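Local atomic coordinates of chitinase (Chromobacterium violaceum, PDB entry 4TXG), a protein that probably hydrolyses the glycosidic bonds of chitin as a secreted family 18 glycoside hydrolase, and probably binds chitin. Residues A[157-162]-A[601-606]; A[221-226]-A[233-238]. All coordinates share one frame; numbering follows the deposited sequence.

Contact 1: A[157-162]-A[601-606]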
ATOM      1  N   ILE A 157      10.471  -5.677  -1.116  1.00  7.62           N
ATOM      2  CA  ILE A 157      10.285  -4.622  -2.106  1.00  7.48           C
ATOM      3  C   ILE A 157      10.808  -3.299  -1.581  1.00  6.29           C
ATOM      4  O   ILE A 157      10.281  -2.762  -0.616  1.00  9.25           O
ATOM      5  CB  ILE A 157       8.801  -4.469  -2.462  1.00  8.95           C
ATOM      6  CG1 ILE A 157       8.230  -5.808  -2.936  1.00  8.67           C
ATOM      7  CG2 ILE A 157       8.592  -3.389  -3.510  1.00  9.69           C
ATOM      8  CD1 ILE A 157       6.780  -6.017  -2.499  1.00 17.21           C
ATOM      9  N   GLY A 158      11.843  -2.769  -2.222  1.00  8.37           N
ATOM     10  CA  GLY A 158      12.427  -1.524  -1.758  1.00 10.36           C
ATOM     11  C   GLY A 158      12.100  -0.368  -2.678  1.00 10.28           C
ATOM     12  O   GLY A 158      12.241  -0.486  -3.899  1.00  8.48           O
ATOM     13  N   TYR A 159      11.637   0.739  -2.100  1.00  8.90           N
ATOM     14  CA  TYR A 159      11.485   1.972  -2.857  1.00  8.92           C
ATOM     15  C   TYR A 159      12.818   2.687  -2.987  1.00  9.29           C
ATOM     16  O   TYR A 159      13.501   2.937  -1.991  1.00 10.24           O
ATOM     17  CB  TYR A 159      10.475   2.903  -2.197  1.00  7.59           C
ATOM     18  CG  TYR A 159       9.056   2.621  -2.604  1.00  9.64           C
ATOM     19  CD1 TYR A 159       8.521   3.193  -3.747  1.00  9.99           C
ATOM     20  CD2 TYR A 159       8.244   1.802  -1.832  1.00 15.00           C
ATOM     21  CE1 TYR A 159       7.220   2.941  -4.123  1.00 14.43           C
ATOM     22  CE2 TYR A 159       6.937   1.550  -2.196  1.00 19.55           C
ATOM     23  CZ  TYR A 159       6.429   2.123  -3.346  1.00 20.26           C
ATOM     24  OH  TYR A 159       5.124   1.864  -3.718  1.00 23.85           O
ATOM     25  N   PHE A 160      13.169   3.008  -4.224  1.00  7.23           N
ATOM     26  CA  PHE A 160      14.363   3.782  -4.552  1.00  6.85           C
ATOM     27  C   PHE A 160      13.956   5.177  -4.993  1.00 10.58           C
ATOM     28  O   PHE A 160      13.278   5.324  -6.006  1.00  9.23           O
ATOM     29  CB  PHE A 160      15.142   3.100  -5.676  1.00  6.84           C
ATOM     30  CG  PHE A 160      16.344   3.876  -6.136  1.00  7.72           C
ATOM     31  CD1 PHE A 160      17.558   3.751  -5.467  1.00  8.15           C
ATOM     32  CD2 PHE A 160      16.261   4.735  -7.223  1.00 10.50           C
ATOM     33  CE1 PHE A 160      18.672   4.455  -5.888  1.00  9.42           C
ATOM     34  CE2 PHE A 160      17.371   5.452  -7.651  1.00 12.41           C
ATOM     35  CZ  PHE A 160      18.585   5.309  -6.981  1.00 11.51           C
ATOM     36  N   THR A 161      14.364   6.196  -4.247  1.00  9.75           N
ATOM     37  CA  THR A 161      13.978   7.561  -4.591  1.00  7.46           C
ATOM     38  C   THR A 161      14.971   8.182  -5.553  1.00  9.77           C
ATOM     39  O   THR A 161      16.181   7.965  -5.442  1.00 10.05           O
ATOM     40  CB  THR A 161      13.843   8.444  -3.332  1.00  9.46           C
ATOM     41  OG1 THR A 161      15.092   8.486  -2.633  1.00 10.28           O
ATOM     42  CG2 THR A 161      12.769   7.885  -2.401  1.00 11.36           C
ATOM     43  N   SER A 162      14.451   8.971  -6.492  1.00  8.39           N
ATOM     44  CA  SER A 162      15.268   9.527  -7.579  1.00  9.67           C
ATOM     45  C   SER A 162      16.117  10.717  -7.175  1.00  9.34           C
ATOM     46  O   SER A 162      17.034  11.105  -7.913  1.00 10.99           O
ATOM     47  CB  SER A 162      14.365   9.947  -8.743  1.00 10.91           C
ATOM     48  OG  SER A 162      13.544  11.054  -8.384  1.00 11.97           O
ATOM     49  N   MET A 601       7.302  -4.475   2.050  1.00  5.75           N
ATOM     50  CA  MET A 601       7.736  -3.350   1.242  1.00  6.44           C
ATOM     51  C   MET A 601       8.347  -2.339   2.218  1.00  7.20           C
ATOM     52  O   MET A 601       7.955  -2.302   3.373  1.00  7.36           O
ATOM     53  CB  MET A 601       6.547  -2.771   0.458  1.00  7.78           C
ATOM     54  CG  MET A 601       6.782  -1.430  -0.218  1.00 11.88           C
ATOM     55  SD  MET A 601       6.473  -0.074   0.947  1.00 10.67           S
ATOM     56  CE  MET A 601       4.673  -0.009   0.926  1.00  7.71           C
ATOM     57  N   PHE A 602       9.322  -1.544   1.786  1.00  6.36           N
ATOM     58  CA  PHE A 602       9.804  -0.486   2.671  1.00  5.66           C
ATOM     59  C   PHE A 602      10.104   0.801   1.913  1.00  7.92           C
ATOM     60  O   PHE A 602      10.521   0.782   0.752  1.00  8.45           O
ATOM     61  CB  PHE A 602      11.042  -0.959   3.467  1.00  7.70           C
ATOM     62  CG  PHE A 602      12.119  -1.569   2.624  1.00 10.58           C
ATOM     63  CD1 PHE A 602      13.110  -0.778   2.077  1.00 14.70           C
ATOM     64  CD2 PHE A 602      12.149  -2.932   2.389  1.00 15.57           C
ATOM     65  CE1 PHE A 602      14.115  -1.334   1.305  1.00 19.31           C
ATOM     66  CE2 PHE A 602      13.156  -3.493   1.613  1.00 17.71           C
ATOM     67  CZ  PHE A 602      14.135  -2.690   1.072  1.00 18.85           C
ATOM     68  N   TRP A 603       9.820   1.917   2.583  1.00  6.63           N
ATOM     69  CA  TRP A 603      10.203   3.245   2.134  1.00  9.03           C
ATOM     70  C   TRP A 603      11.212   3.776   3.143  1.00  6.52           C
ATOM     71  O   TRP A 603      10.862   3.857   4.319  1.00  7.53           O
ATOM     72  CB  TRP A 603       8.980   4.170   2.090  1.00  8.25           C
ATOM     73  CG  TRP A 603       9.327   5.541   1.637  1.00 10.25           C
ATOM     74  CD1 TRP A 603       9.927   6.526   2.374  1.00 13.28           C
ATOM     75  CD2 TRP A 603       9.142   6.073   0.328  1.00 10.52           C
ATOM     76  NE1 TRP A 603      10.126   7.643   1.597  1.00 10.25           N
ATOM     77  CE2 TRP A 603       9.640   7.396   0.339  1.00  9.97           C
ATOM     78  CE3 TRP A 603       8.591   5.566  -0.859  1.00 11.98           C
ATOM     79  CZ2 TRP A 603       9.608   8.216  -0.790  1.00 11.05           C
ATOM     80  CZ3 TRP A 603       8.556   6.381  -1.971  1.00 10.22           C
ATOM     81  CH2 TRP A 603       9.062   7.691  -1.932  1.00 10.21           C
ATOM     82  N   GLU A 604      12.438   4.128   2.756  1.00  8.88           N
ATOM     83  CA  GLU A 604      13.017   3.981   1.422  1.00  7.70           C
ATOM     84  C   GLU A 604      14.403   3.365   1.599  1.00  8.84           C
ATOM     85  O   GLU A 604      14.937   3.343   2.710  1.00  8.50           O
ATOM     86  CB  GLU A 604      13.138   5.338   0.717  1.00  7.93           C
ATOM     87  CG  GLU A 604      13.916   6.346   1.575  1.00 12.29           C
ATOM     88  CD  GLU A 604      14.227   7.652   0.872  1.00 12.76           C
ATOM     89  OE1 GLU A 604      13.610   8.686   1.231  1.00  9.78           O
ATOM     90  OE2 GLU A 604      15.100   7.652  -0.020  1.00 12.82           O
ATOM     91  N   LEU A 605      14.997   2.888   0.510  1.00  7.36           N
ATOM     92  CA  LEU A 605      16.286   2.202   0.583  1.00  7.97           C
ATOM     93  C   LEU A 605      17.367   3.036   1.286  1.00  8.38           C
ATOM     94  O   LEU A 605      18.142   2.514   2.092  1.00 10.06           O
ATOM     95  CB  LEU A 605      16.742   1.814  -0.823  1.00  7.88           C
ATOM     96  CG  LEU A 605      16.031   0.569  -1.369  1.00 12.66           C
ATOM     97  CD1 LEU A 605      16.059   0.544  -2.897  1.00 13.03           C
ATOM     98  CD2 LEU A 605      16.700  -0.681  -0.812  1.00 14.50           C
ATOM     99  N   ALA A 606      17.395   4.336   1.015  1.00  8.06           N
ATOM    100  CA  ALA A 606      18.455   5.196   1.550  1.00  8.63           C
ATOM    101  C   ALA A 606      18.393   5.383   3.068  1.00 10.25           C
ATOM    102  O   ALA A 606      19.338   5.896   3.671  1.00 11.60           O
ATOM    103  CB  ALA A 606      18.421   6.550   0.870  1.00 10.24           C
TER
HETATM  104  O   HOH W   1      16.126   5.539  -1.491  1.00 11.24           O
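Strands 157-161 and 601-603 run parallel, their short axes 4.8 Å apart at closest approach and inclined by 24°. Ile157 O receives Phe602 N, Phe602 O receives Tyr159 N, and Tyr159 O receives Leu605 N at 2.9 Å, so the pairing outlasts strand 601-603 and passes the cis peptide between Trp603 and Glu604. Gly158 gives the Phe602 ring room: its CA lies over one face, 3.7 Å from the centroid, as a CH-pi contact. Round the Tyr159 ring, Met601 SD and Phe602 O lie at the edge, SD 3.6 Å from CE2 in a Met-aromatic contact, and the CE3-CZ3 side of the Trp603 indole meets CB, CG and CD1, the two planes 47° apart. A chi1 of 180° puts Trp603 CG anti to the backbone N and toward Thr161, whose CG2 is touched by the far side of the benzo ring, CZ2 and CH2. Thr161 OG1 donates to Glu604 OE2 over 2.7 Å, arriving from above the carboxylate plane. That oxygen also accepts from a water linked to Ala606 N, and forms a salt bridge with Arg164, which would be expected to stabilise its negative charge. Tyr159 OH is hydrogen-bonded to Asp310 of strand 308-312. Strand 185-193 pairs with the other edge of 157-161, and strand 457-462 with that of 599-603, so this pairing closes the parallel barrel of the family 18 fold.

Contact 2: A[221-226]-A[233-238]; sequences AEMDAS and FNLLTQ. With CS (cesium ion), chain E.
Asn234 OD1 accepts two N-H groups, the backbone N of Asp224 at 2.9 Å and, in a weak bond, NE2 of Gln238 one helical turn on. The Asp224 bond is nearly straight, although its donor is tilted from the carbonyl plane. On the other branch of the same amide, Asn234 ND2 gives a hydrogen to Asp224 O at 3.0 Å, with that oxygen in the amide plane; Asn234 thus grips both the N-H and the C=O of one loop residue, and ND2 is also bonded to Tyr229 O. A chi1 of -173° carries Asn234 CG toward the loop, and a chi2 of -64° turns OD1 and ND2 to Asp224 N and O. Gln238 NE2 makes a second, straighter bond to Glu222 O, 2.8 Å long and in the planes of both groups, while its OE1 binds a cesium ion at 3.0 Å. That bond and the cesium indicate which end of the amide is which; Asn234 OD1 adds only weakly. Asp224 CB rests against Gln238 CD. Asp224 OD1 accepts from Ser226 N two residues on, an Asx turn, and from Ser226 OG, both from the same face of the carboxylate. Apolar contacts flank the polar cluster: the bent Met223 chain lays SD by Asn234 CB, 3.6 Å away, and CE by Leu235 CG, while Leu235 CD1 meets Ala221 CB. Asp224 OD2 forms a salt bridge with Arg241 of helix 231-242. The loop that follows strand 199-200 is thereby held against the helix it leads into, whose Phe233 packs edge-to-face on Tyr188 of strand 185-193.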
ATOM      1  N   ALA A 221      29.148   2.897 -10.428  1.00 12.21           N
ATOM      2  CA  ALA A 221      28.096   3.727 -11.027  1.00 12.76           C
ATOM      3  C   ALA A 221      28.392   4.081 -12.486  1.00 13.14           C
ATOM      4  O   ALA A 221      27.784   4.998 -13.041  1.00 12.32           O
ATOM      5  CB  ALA A 221      27.896   5.001 -10.212  1.00 15.21           C
ATOM      6  N   GLU A 222      29.328   3.357 -13.093  1.00 12.43           N
ATOM      7  CA  GLU A 222      29.730   3.620 -14.471  1.00 13.18           C
ATOM      8  C   GLU A 222      28.586   3.349 -15.447  1.00 12.21           C
ATOM      9  O   GLU A 222      27.849   2.368 -15.303  1.00 14.79           O
ATOM     10  CB  GLU A 222      30.957   2.780 -14.853  1.00 15.54           C
ATOM     11  CG  GLU A 222      32.198   3.036 -13.995  1.00 19.62           C
ATOM     12  CD  GLU A 222      32.246   2.192 -12.720  1.00 23.62           C
ATOM     13  OE1 GLU A 222      31.280   1.450 -12.433  1.00 22.15           O
ATOM     14  OE2 GLU A 222      33.264   2.268 -12.002  1.00 24.35           O
ATOM     15  N   MET A 223      28.460   4.221 -16.442  1.00 10.85           N
ATOM     16  CA  MET A 223      27.397   4.116 -17.437  1.00 10.40           C
ATOM     17  C   MET A 223      27.719   3.054 -18.478  1.00 11.15           C
ATOM     18  O   MET A 223      28.869   2.901 -18.885  1.00 14.23           O
ATOM     19  CB  MET A 223      27.174   5.469 -18.126  1.00 11.14           C
ATOM     20  CG  MET A 223      26.613   6.544 -17.199  1.00 11.33           C
ATOM     21  SD  MET A 223      24.908   6.201 -16.726  1.00 16.51           S
ATOM     22  CE  MET A 223      25.001   6.292 -14.936  1.00 11.89           C
ATOM     23  N   ASP A 224      26.697   2.311 -18.881  1.00 11.44           N
ATOM     24  CA  ASP A 224      26.780   1.410 -20.028  1.00 10.35           C
ATOM     25  C   ASP A 224      26.570   2.250 -21.284  1.00 10.13           C
ATOM     26  O   ASP A 224      25.480   2.772 -21.510  1.00  9.88           O
ATOM     27  CB  ASP A 224      25.720   0.301 -19.910  1.00 10.61           C
ATOM     28  CG  ASP A 224      25.701  -0.661 -21.102  1.00 11.28           C
ATOM     29  OD1 ASP A 224      26.357  -0.414 -22.135  1.00 10.17           O
ATOM     30  OD2 ASP A 224      24.998  -1.692 -20.998  1.00 12.83           O
ATOM     31  N   ALA A 225      27.613   2.370 -22.099  1.00 10.53           N
ATOM     32  CA  ALA A 225      27.543   3.206 -23.294  1.00 10.76           C
ATOM     33  C   ALA A 225      26.572   2.670 -24.346  1.00 10.65           C
ATOM     34  O   ALA A 225      26.231   3.388 -25.292  1.00 10.84           O
ATOM     35  CB  ALA A 225      28.935   3.362 -23.909  1.00 11.29           C
ATOM     36  N   SER A 226      26.152   1.413 -24.202  1.00 10.45           N
ATOM     37  CA  SER A 226      25.313   0.773 -25.213  1.00 10.48           C
ATOM     38  C   SER A 226      23.816   1.003 -24.979  1.00 10.10           C
ATOM     39  O   SER A 226      22.985   0.561 -25.776  1.00 10.45           O
ATOM     40  CB  SER A 226      25.611  -0.738 -25.278  1.00 10.61           C
ATOM     41  OG  SER A 226      24.924  -1.458 -24.252  1.00 10.28           O
ATOM     42  N   PHE A 233      18.355   4.981 -14.612  1.00  7.87           N
ATOM     43  CA  PHE A 233      17.799   3.892 -15.415  1.00  7.73           C
ATOM     44  C   PHE A 233      18.897   3.040 -16.056  1.00  7.87           C
ATOM     45  O   PHE A 233      18.765   1.823 -16.178  1.00  7.84           O
ATOM     46  CB  PHE A 233      16.872   4.433 -16.507  1.00  7.50           C
ATOM     47  CG  PHE A 233      15.518   4.922 -15.998  1.00  7.24           C
ATOM     48  CD1 PHE A 233      15.238   4.991 -14.645  1.00  8.82           C
ATOM     49  CD2 PHE A 233      14.538   5.314 -16.904  1.00 10.22           C
ATOM     50  CE1 PHE A 233      13.998   5.451 -14.194  1.00  8.04           C
ATOM     51  CE2 PHE A 233      13.301   5.769 -16.472  1.00  9.45           C
ATOM     52  CZ  PHE A 233      13.028   5.830 -15.113  1.00  8.53           C
ATOM     53  N   ASN A 234      19.970   3.692 -16.488  1.00  8.17           N
ATOM     54  CA  ASN A 234      21.110   2.976 -17.061  1.00  8.42           C
ATOM     55  C   ASN A 234      21.676   1.967 -16.045  1.00 10.35           C
ATOM     56  O   ASN A 234      21.901   0.792 -16.365  1.00  8.94           O
ATOM     57  CB  ASN A 234      22.182   3.983 -17.505  1.00  8.77           C
ATOM     58  CG  ASN A 234      23.328   3.337 -18.267  1.00  9.73           C
ATOM     59  OD1 ASN A 234      24.066   2.513 -17.722  1.00  9.49           O
ATOM     60  ND2 ASN A 234      23.501   3.734 -19.525  1.00  9.21           N
ATOM     61  N   LEU A 235      21.891   2.422 -14.816  1.00 10.09           N
ATOM     62  CA  LEU A 235      22.397   1.540 -13.769  1.00  8.90           C
ATOM     63  C   LEU A 235      21.392   0.427 -13.430  1.00  8.91           C
ATOM     64  O   LEU A 235      21.789  -0.720 -13.240  1.00 10.47           O
ATOM     65  CB  LEU A 235      22.756   2.351 -12.514  1.00 11.68           C
ATOM     66  CG  LEU A 235      23.990   3.250 -12.700  1.00 12.51           C
ATOM     67  CD1 LEU A 235      24.323   4.050 -11.444  1.00 14.18           C
ATOM     68  CD2 LEU A 235      25.193   2.400 -13.116  1.00 14.50           C
ATOM     69  N   LEU A 236      20.099   0.745 -13.375  1.00  8.33           N
ATOM     70  CA  LEU A 236      19.102  -0.299 -13.102  1.00  8.19           C
ATOM     71  C   LEU A 236      19.182  -1.408 -14.149  1.00  9.61           C
ATOM     72  O   LEU A 236      19.193  -2.598 -13.818  1.00  9.55           O
ATOM     73  CB  LEU A 236      17.681   0.286 -13.062  1.00  9.29           C
ATOM     74  CG  LEU A 236      17.351   1.204 -11.882  1.00  9.27           C
ATOM     75  CD1 LEU A 236      15.932   1.748 -12.054  1.00 11.61           C
ATOM     76  CD2 LEU A 236      17.481   0.474 -10.560  1.00  8.35           C
ATOM     77  N   THR A 237      19.278  -1.018 -15.415  1.00  8.17           N
ATOM     78  CA  THR A 237      19.346  -2.000 -16.497  1.00  9.04           C
ATOM     79  C   THR A 237      20.585  -2.875 -16.366  1.00  9.51           C
ATOM     80  O   THR A 237      20.527  -4.101 -16.534  1.00  8.99           O
ATOM     81  CB  THR A 237      19.335  -1.301 -17.863  1.00  8.31           C
ATOM     82  OG1 THR A 237      18.101  -0.583 -18.004  1.00  8.39           O
ATOM     83  CG2 THR A 237      19.448  -2.324 -18.999  1.00  9.49           C
ATOM     84  N   GLN A 238      21.707  -2.242 -16.046  1.00  8.89           N
ATOM     85  CA  GLN A 238      22.962  -2.978 -15.870  1.00 10.08           C
ATOM     86  C   GLN A 238      22.932  -3.991 -14.728  1.00 10.27           C
ATOM     87  O   GLN A 238      23.374  -5.130 -14.878  1.00 10.37           O
ATOM     88  CB  GLN A 238      24.097  -2.003 -15.621  1.00  9.89           C
ATOM     89  CG  GLN A 238      24.578  -1.282 -16.847  1.00 12.28           C
ATOM     90  CD  GLN A 238      25.826  -0.508 -16.537  1.00 13.09           C
ATOM     91  OE1 GLN A 238      26.919  -1.066 -16.543  1.00 17.49           O
ATOM     92  NE2 GLN A 238      25.673   0.775 -16.218  1.00  9.71           N
TER
HETATM   93 CS    CS E 804      29.627  -0.373 -17.500  1.00 94.38          CS

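In the fold
Both contacts belong to the family 18 catalytic region, yet they illustrate closure at very different sequence ranges. Contact 1 joins the first and last strands of the barrel, 439 residues apart; contact 2 is nested inside that span, its segments only seven residues apart. Their centres lie 19 Å from each other and their nearest atoms about 6 Å, without touching. Contact 1 is buried in the barrel wall, contact 2 more peripheral, at 29 Å from the chain's centre against 13 Å. Helix 231-242 connects the two regions: its His232 bonds Ser162 O and meets the Phe160 ring edge-to-face. Long-range pairing thus completes the barrel, while local bonds fix a loop on its outer layer.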